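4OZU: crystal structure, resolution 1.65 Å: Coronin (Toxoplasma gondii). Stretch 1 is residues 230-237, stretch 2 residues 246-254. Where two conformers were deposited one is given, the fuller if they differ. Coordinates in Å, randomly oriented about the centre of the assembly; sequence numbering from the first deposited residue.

Stretch 1 (230-237) RDGHVFTT
Stretch 2 (246-254) EMAIWDTRK

Antiparallel strands illustrate how a backbone ladder sets the stage for side-chain chemistry, and two stretches of Toxoplasma gondii coronin make a compact example. Strand 233-237 and strand 246-251 run at 158° to one another, their axes approaching to 4.6 Å, with phi between -94° (His233) and -150° (Ala248) and psi between 113° (Asp251) and 175° (Glu246). The register pairs His233 with Asp251, Val234 with Trp250, Phe235 with Ile249, Thr236 with Ala248 and Thr237 with Met247. Wide, hydrogen-bonded pairs alternate with narrow ones: Val234 and Trp250 lie 5.1 Å apart CA to CA, Phe235 and Ile249 4.7 Å.

At the wide pairs the bonds are reciprocal. Val234 N donates to Trp250 O (2.9 Å) and Trp250 N to Val234 O (2.8 Å); Thr236 N donates to Ala248 O and Ala248 N to Thr236 O, both at 2.9 Å. The narrow pairs contribute CA-H...O contacts instead, such as His233 CA to Trp250 O at 3.1 Å.

Two turns sit side by side at one end of this ladder, next to the His233-Asp251 pair. A type II turn from Arg230 to His233 places Gly232 at phi/psi 70/13, a positive phi that favours glycine; an ideal CB there would sit a tight 3.1 Å from both Thr252 OG1 and Arg253 NH1. A type I turn runs from Asp251 to Lys254. The turns are joined through Gly232 O, which accepts from Thr252 N (3.0 Å) and Thr252 OG1 (2.7 Å), Thr252 having chi1 p.

Side chains alternate between the sheet's two faces. On the face of Val234, Thr236, Ala248 and Trp250, the indole (chi1 m, chi2 84°) reaches diagonally across, so that Trp250 NE1 donates to Thr236 OG1 at 2.9 Å; Thr236 is p and Val234 t.

On the other face, Phe235 (t, chi2 81°) brings CZ to 3.5 Å from Met247 CB and CD1 to 4.0 Å from Ile249 CG1, an apolar cluster with Ile249 m,t and Met247 p,t,t. Met247 SD lies at the ring edge, 4.8 Å from the Phe235 centroid. Farther along, His233 (m, chi2 54°) receives Asp251 CB over one ring face, 4.1 Å from its centroid, while His233 ND1 donates to Asp231 O at 2.9 Å.

Charge closes the turn end. Asp231 (t) and Arg253 (m,t,t, chi4 87°) form a salt bridge, Arg253 NH1 to Asp231 OD1 at 2.9 Å. One water donates to Asp231 O (2.9 Å) and Asp251 OD1 (2.7 Å) and accepts from Arg253 NH1 (2.9 Å), linking both turns; Asp251 (t) also accepts from Arg253 N at OD1, 3.0 Å away.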

ATOM      1  N   ARG A 230     -16.155   0.937   6.487  1.00 18.28           N
ATOM      2  CA  ARG A 230     -17.550   0.725   6.118  1.00 22.43           C
ATOM      3  C   ARG A 230     -17.627   0.029   4.769  1.00 17.81           C
ATOM      4  O   ARG A 230     -16.898   0.378   3.844  1.00 20.06           O
ATOM      5  CB  ARG A 230     -18.306   2.055   6.086  1.00 22.36           C
ATOM      6  CG  ARG A 230     -18.566   2.656   7.460  1.00 31.12           C
ATOM      7  CD  ARG A 230     -19.444   1.731   8.292  1.00 64.08           C
ATOM      8  NE  ARG A 230     -19.803   2.271   9.601  1.00 52.33           N
ATOM      9  CZ  ARG A 230     -19.107   2.080  10.719  1.00 61.88           C
ATOM     10  NH1 ARG A 230     -17.979   1.378  10.711  1.00 36.98           N
ATOM     11  NH2 ARG A 230     -19.540   2.604  11.854  1.00 54.69           N
ATOM     12  N   ASP A 231     -18.515  -0.957   4.663  0.60 23.28           N
ATOM     13  CA  ASP A 231     -18.583  -1.793   3.469  0.60 23.23           C
ATOM     14  C   ASP A 231     -18.751  -0.935   2.230  0.60 22.97           C
ATOM     15  O   ASP A 231     -19.560  -0.013   2.205  0.60 23.51           O
ATOM     16  CB  ASP A 231     -19.732  -2.805   3.555  0.60 26.50           C
ATOM     17  CG  ASP A 231     -19.620  -3.911   2.503  0.60 48.62           C
ATOM     18  OD1 ASP A 231     -19.964  -3.677   1.320  0.60 24.73           O
ATOM     19  OD2 ASP A 231     -19.191  -5.026   2.863  0.60 59.28           O
ATOM     20  N   GLY A 232     -17.951  -1.238   1.220  1.00 22.51           N
ATOM     21  CA  GLY A 232     -18.043  -0.577  -0.066  1.00 26.52           C
ATOM     22  C   GLY A 232     -17.612   0.872  -0.092  1.00 25.67           C
ATOM     23  O   GLY A 232     -17.883   1.570  -1.070  1.00 21.99           O
ATOM     24  N   HIS A 233     -16.940   1.332   0.960  1.00 17.83           N
ATOM     25  CA  HIS A 233     -16.468   2.715   0.991  1.00 18.04           C
ATOM     26  C   HIS A 233     -15.024   2.837   0.501  1.00 19.07           C
ATOM     27  O   HIS A 233     -14.179   1.986   0.782  1.00 20.06           O
ATOM     28  CB  HIS A 233     -16.604   3.304   2.395  1.00 19.27           C
ATOM     29  CG  HIS A 233     -18.009   3.681   2.750  1.00 19.97           C
ATOM     30  ND1 HIS A 233     -19.062   2.794   2.668  1.00 21.70           N
ATOM     31  CD2 HIS A 233     -18.542   4.856   3.162  1.00 21.85           C
ATOM     32  CE1 HIS A 233     -20.178   3.400   3.026  1.00 22.00           C
ATOM     33  NE2 HIS A 233     -19.892   4.654   3.330  1.00 24.35           N
ATOM     34  N   VAL A 234     -14.778   3.916  -0.238  1.00 20.46           N
ATOM     35  CA  VAL A 234     -13.485   4.216  -0.843  1.00 23.79           C
ATOM     36  C   VAL A 234     -13.088   5.629  -0.456  1.00 21.99           C
ATOM     37  O   VAL A 234     -13.947   6.494  -0.307  1.00 19.84           O
ATOM     38  CB  VAL A 234     -13.528   4.097  -2.384  1.00 18.05           C
ATOM     39  CG1 VAL A 234     -12.209   4.565  -3.012  1.00 21.48           C
ATOM     40  CG2 VAL A 234     -13.822   2.679  -2.792  1.00 17.44           C
ATOM     41  N   PHE A 235     -11.786   5.845  -0.292  1.00 17.63           N
ATOM     42  CA  PHE A 235     -11.227   7.140   0.108  1.00 17.08           C
ATOM     43  C   PHE A 235     -10.361   7.692  -1.010  1.00 19.74           C
ATOM     44  O   PHE A 235      -9.552   6.954  -1.554  1.00 19.96           O
ATOM     45  CB  PHE A 235     -10.383   6.984   1.372  1.00 18.48           C
ATOM     46  CG  PHE A 235      -9.772   8.272   1.871  1.00 16.72           C
ATOM     47  CD1 PHE A 235     -10.521   9.167   2.617  1.00 20.83           C
ATOM     48  CD2 PHE A 235      -8.439   8.569   1.617  1.00 18.74           C
ATOM     49  CE1 PHE A 235      -9.958  10.336   3.093  1.00 23.13           C
ATOM     50  CE2 PHE A 235      -7.877   9.740   2.086  1.00 20.41           C
ATOM     51  CZ  PHE A 235      -8.638  10.622   2.829  1.00 22.03           C
ATOM     52  N   THR A 236     -10.517   8.972  -1.354  1.00 21.81           N
ATOM     53  CA  THR A 236      -9.640   9.594  -2.345  1.00 18.41           C
ATOM     54  C   THR A 236      -8.980  10.844  -1.808  1.00 19.16           C
ATOM     55  O   THR A 236      -9.532  11.530  -0.946  1.00 21.48           O
ATOM     56  CB  THR A 236     -10.387   9.987  -3.648  1.00 25.44           C
ATOM     57  OG1 THR A 236     -11.440  10.909  -3.342  1.00 22.28           O
ATOM     58  CG2 THR A 236     -10.957   8.770  -4.341  1.00 26.77           C
ATOM     59  N   THR A 237      -7.779  11.105  -2.324  1.00 19.53           N
ATOM     60  CA  THR A 237      -7.117  12.395  -2.195  1.00 18.38           C
ATOM     61  C   THR A 237      -7.017  13.000  -3.574  1.00 19.25           C
ATOM     62  O   THR A 237      -6.988  12.283  -4.569  1.00 24.10           O
ATOM     63  CB  THR A 237      -5.699  12.287  -1.622  1.00 24.39           C
ATOM     64  OG1 THR A 237      -4.870  11.588  -2.561  1.00 23.33           O
ATOM     65  CG2 THR A 237      -5.697  11.560  -0.292  1.00 24.44           C
ATOM     66  N   GLU A 246      -7.200  18.068  -1.029  1.00 23.83           N
ATOM     67  CA  GLU A 246      -8.456  17.728  -0.384  1.00 23.04           C
ATOM     68  C   GLU A 246      -8.692  16.227  -0.420  1.00 23.36           C
ATOM     69  O   GLU A 246      -7.934  15.482  -1.036  1.00 26.25           O
ATOM     70  CB  GLU A 246      -9.612  18.456  -1.065  1.00 28.29           C
ATOM     71  CG  GLU A 246      -9.690  18.185  -2.552  1.00 30.47           C
ATOM     72  CD  GLU A 246     -10.825  18.927  -3.223  1.00 30.08           C
ATOM     73  OE1 GLU A 246     -11.088  20.086  -2.840  1.00 27.11           O
ATOM     74  OE2 GLU A 246     -11.461  18.343  -4.125  1.00 25.34           O
ATOM     75  N   MET A 247      -9.760  15.786   0.226  0.77 21.39           N
ATOM     76  CA  MET A 247     -10.059  14.367   0.303  0.77 21.97           C
ATOM     77  C   MET A 247     -11.555  14.132   0.295  0.77 22.70           C
ATOM     78  O   MET A 247     -12.339  15.043   0.563  0.77 21.82           O
ATOM     79  CB  MET A 247      -9.455  13.758   1.564  0.77 24.33           C
ATOM     80  CG  MET A 247      -9.949  14.415   2.830  0.77 20.76           C
ATOM     81  SD  MET A 247      -9.097  13.829   4.305  0.77 25.38           S
ATOM     82  CE  MET A 247      -9.729  14.973   5.529  0.77 22.78           C
ATOM     83  N   ALA A 248     -11.937  12.899  -0.006  1.00 20.31           N
ATOM     84  CA  ALA A 248     -13.338  12.528  -0.053  1.00 19.60           C
ATOM     85  C   ALA A 248     -13.528  11.071   0.325  1.00 21.77           C
ATOM     86  O   ALA A 248     -12.654  10.235   0.084  1.00 21.96           O
ATOM     87  CB  ALA A 248     -13.914  12.791  -1.428  1.00 21.10           C
ATOM     88  N   ILE A 249     -14.674  10.799   0.944  1.00 21.91           N
ATOM     89  CA  ILE A 249     -15.142   9.444   1.213  1.00 18.86           C
ATOM     90  C   ILE A 249     -16.318   9.165   0.284  1.00 21.84           C
ATOM     91  O   ILE A 249     -17.218   9.997   0.153  1.00 21.43           O
ATOM     92  CB  ILE A 249     -15.572   9.265   2.684  1.00 25.20           C
ATOM     93  CG1 ILE A 249     -14.360   9.396   3.610  1.00 22.64           C
ATOM     94  CG2 ILE A 249     -16.268   7.905   2.885  1.00 23.74           C
ATOM     95  CD1 ILE A 249     -14.696   9.353   5.088  1.00 24.92           C
ATOM     96  N   TRP A 250     -16.285   8.003  -0.361  1.00 20.77           N
ATOM     97  CA  TRP A 250     -17.305   7.596  -1.318  1.00 19.40           C
ATOM     98  C   TRP A 250     -17.926   6.287  -0.909  1.00 19.92           C
ATOM     99  O   TRP A 250     -17.238   5.380  -0.448  1.00 21.16           O
ATOM    100  CB  TRP A 250     -16.719   7.435  -2.719  1.00 18.60           C
ATOM    101  CG  TRP A 250     -15.939   8.605  -3.148  1.00 20.57           C
ATOM    102  CD1 TRP A 250     -14.630   8.869  -2.858  1.00 21.58           C
ATOM    103  CD2 TRP A 250     -16.408   9.698  -3.941  1.00 19.95           C
ATOM    104  NE1 TRP A 250     -14.255  10.056  -3.429  1.00 23.17           N
ATOM    105  CE2 TRP A 250     -15.329  10.589  -4.093  1.00 22.26           C
ATOM    106  CE3 TRP A 250     -17.633  10.011  -4.530  1.00 20.86           C
ATOM    107  CZ2 TRP A 250     -15.440  11.770  -4.817  1.00 25.07           C
ATOM    108  CZ3 TRP A 250     -17.741  11.180  -5.246  1.00 24.17           C
ATOM    109  CH2 TRP A 250     -16.651  12.049  -5.386  1.00 23.98           C
ATOM    110  N   ASP A 251     -19.229   6.208  -1.121  1.00 20.50           N
ATOM    111  CA  ASP A 251     -19.997   4.985  -0.975  1.00 26.32           C
ATOM    112  C   ASP A 251     -20.276   4.449  -2.373  1.00 26.51           C
ATOM    113  O   ASP A 251     -21.008   5.071  -3.143  1.00 26.04           O
ATOM    114  CB  ASP A 251     -21.292   5.270  -0.221  1.00 20.53           C
ATOM    115  CG  ASP A 251     -22.167   4.042  -0.050  1.00 28.72           C
ATOM    116  OD1 ASP A 251     -21.815   2.955  -0.558  1.00 24.31           O
ATOM    117  OD2 ASP A 251     -23.223   4.175   0.602  1.00 24.82           O
ATOM    118  N   THR A 252     -19.693   3.302  -2.709  1.00 20.07           N
ATOM    119  CA  THR A 252     -19.807   2.781  -4.071  1.00 19.37           C
ATOM    120  C   THR A 252     -21.217   2.315  -4.417  1.00 20.61           C
ATOM    121  O   THR A 252     -21.509   2.012  -5.578  1.00 23.76           O
ATOM    122  CB  THR A 252     -18.825   1.619  -4.315  1.00 30.37           C
ATOM    123  OG1 THR A 252     -18.994   0.616  -3.309  1.00 27.53           O
ATOM    124  CG2 THR A 252     -17.394   2.130  -4.279  1.00 21.77           C
ATOM    125  N   ARG A 253     -22.097   2.273  -3.420  1.00 21.26           N
ATOM    126  CA  ARG A 253     -23.498   1.928  -3.639  1.00 23.14           C
ATOM    127  C   ARG A 253     -24.376   3.170  -3.844  1.00 25.45           C
ATOM    128  O   ARG A 253     -25.540   3.067  -4.256  1.00 29.01           O
ATOM    129  CB  ARG A 253     -24.022   1.110  -2.463  1.00 20.98           C
ATOM    130  CG  ARG A 253     -23.500  -0.309  -2.431  1.00 22.85           C
ATOM    131  CD  ARG A 253     -24.257  -1.163  -1.430  1.00 24.68           C
ATOM    132  NE  ARG A 253     -23.806  -2.553  -1.467  1.00 28.97           N
ATOM    133  CZ  ARG A 253     -22.778  -3.034  -0.773  1.00 27.65           C
ATOM    134  NH1 ARG A 253     -22.075  -2.247   0.043  1.00 28.94           N
ATOM    135  NH2 ARG A 253     -22.453  -4.313  -0.892  1.00 30.38           N
ATOM    136  N   LYS A 254     -23.811   4.333  -3.524  1.00 24.12           N
ATOM    137  CA  LYS A 254     -24.444   5.642  -3.714  1.00 25.74           C
ATOM    138  C   LYS A 254     -23.373   6.592  -4.239  1.00 22.80           C
ATOM    139  O   LYS A 254     -22.942   7.524  -3.547  1.00 26.30           O
ATOM    140  CB  LYS A 254     -25.030   6.181  -2.409  1.00 40.57           C
ATOM    141  CG  LYS A 254     -26.068   5.294  -1.753  1.00 60.46           C
ATOM    142  CD  LYS A 254     -26.802   6.065  -0.664  1.00 83.14           C
ATOM    143  CE  LYS A 254     -27.652   5.160   0.208  1.00 82.47           C
ATOM    144  NZ  LYS A 254     -28.406   5.945   1.223  1.00 80.63           N
TER
HETATM  145  O   HOH W   1     -21.997   0.605   0.754  1.00 24.54           O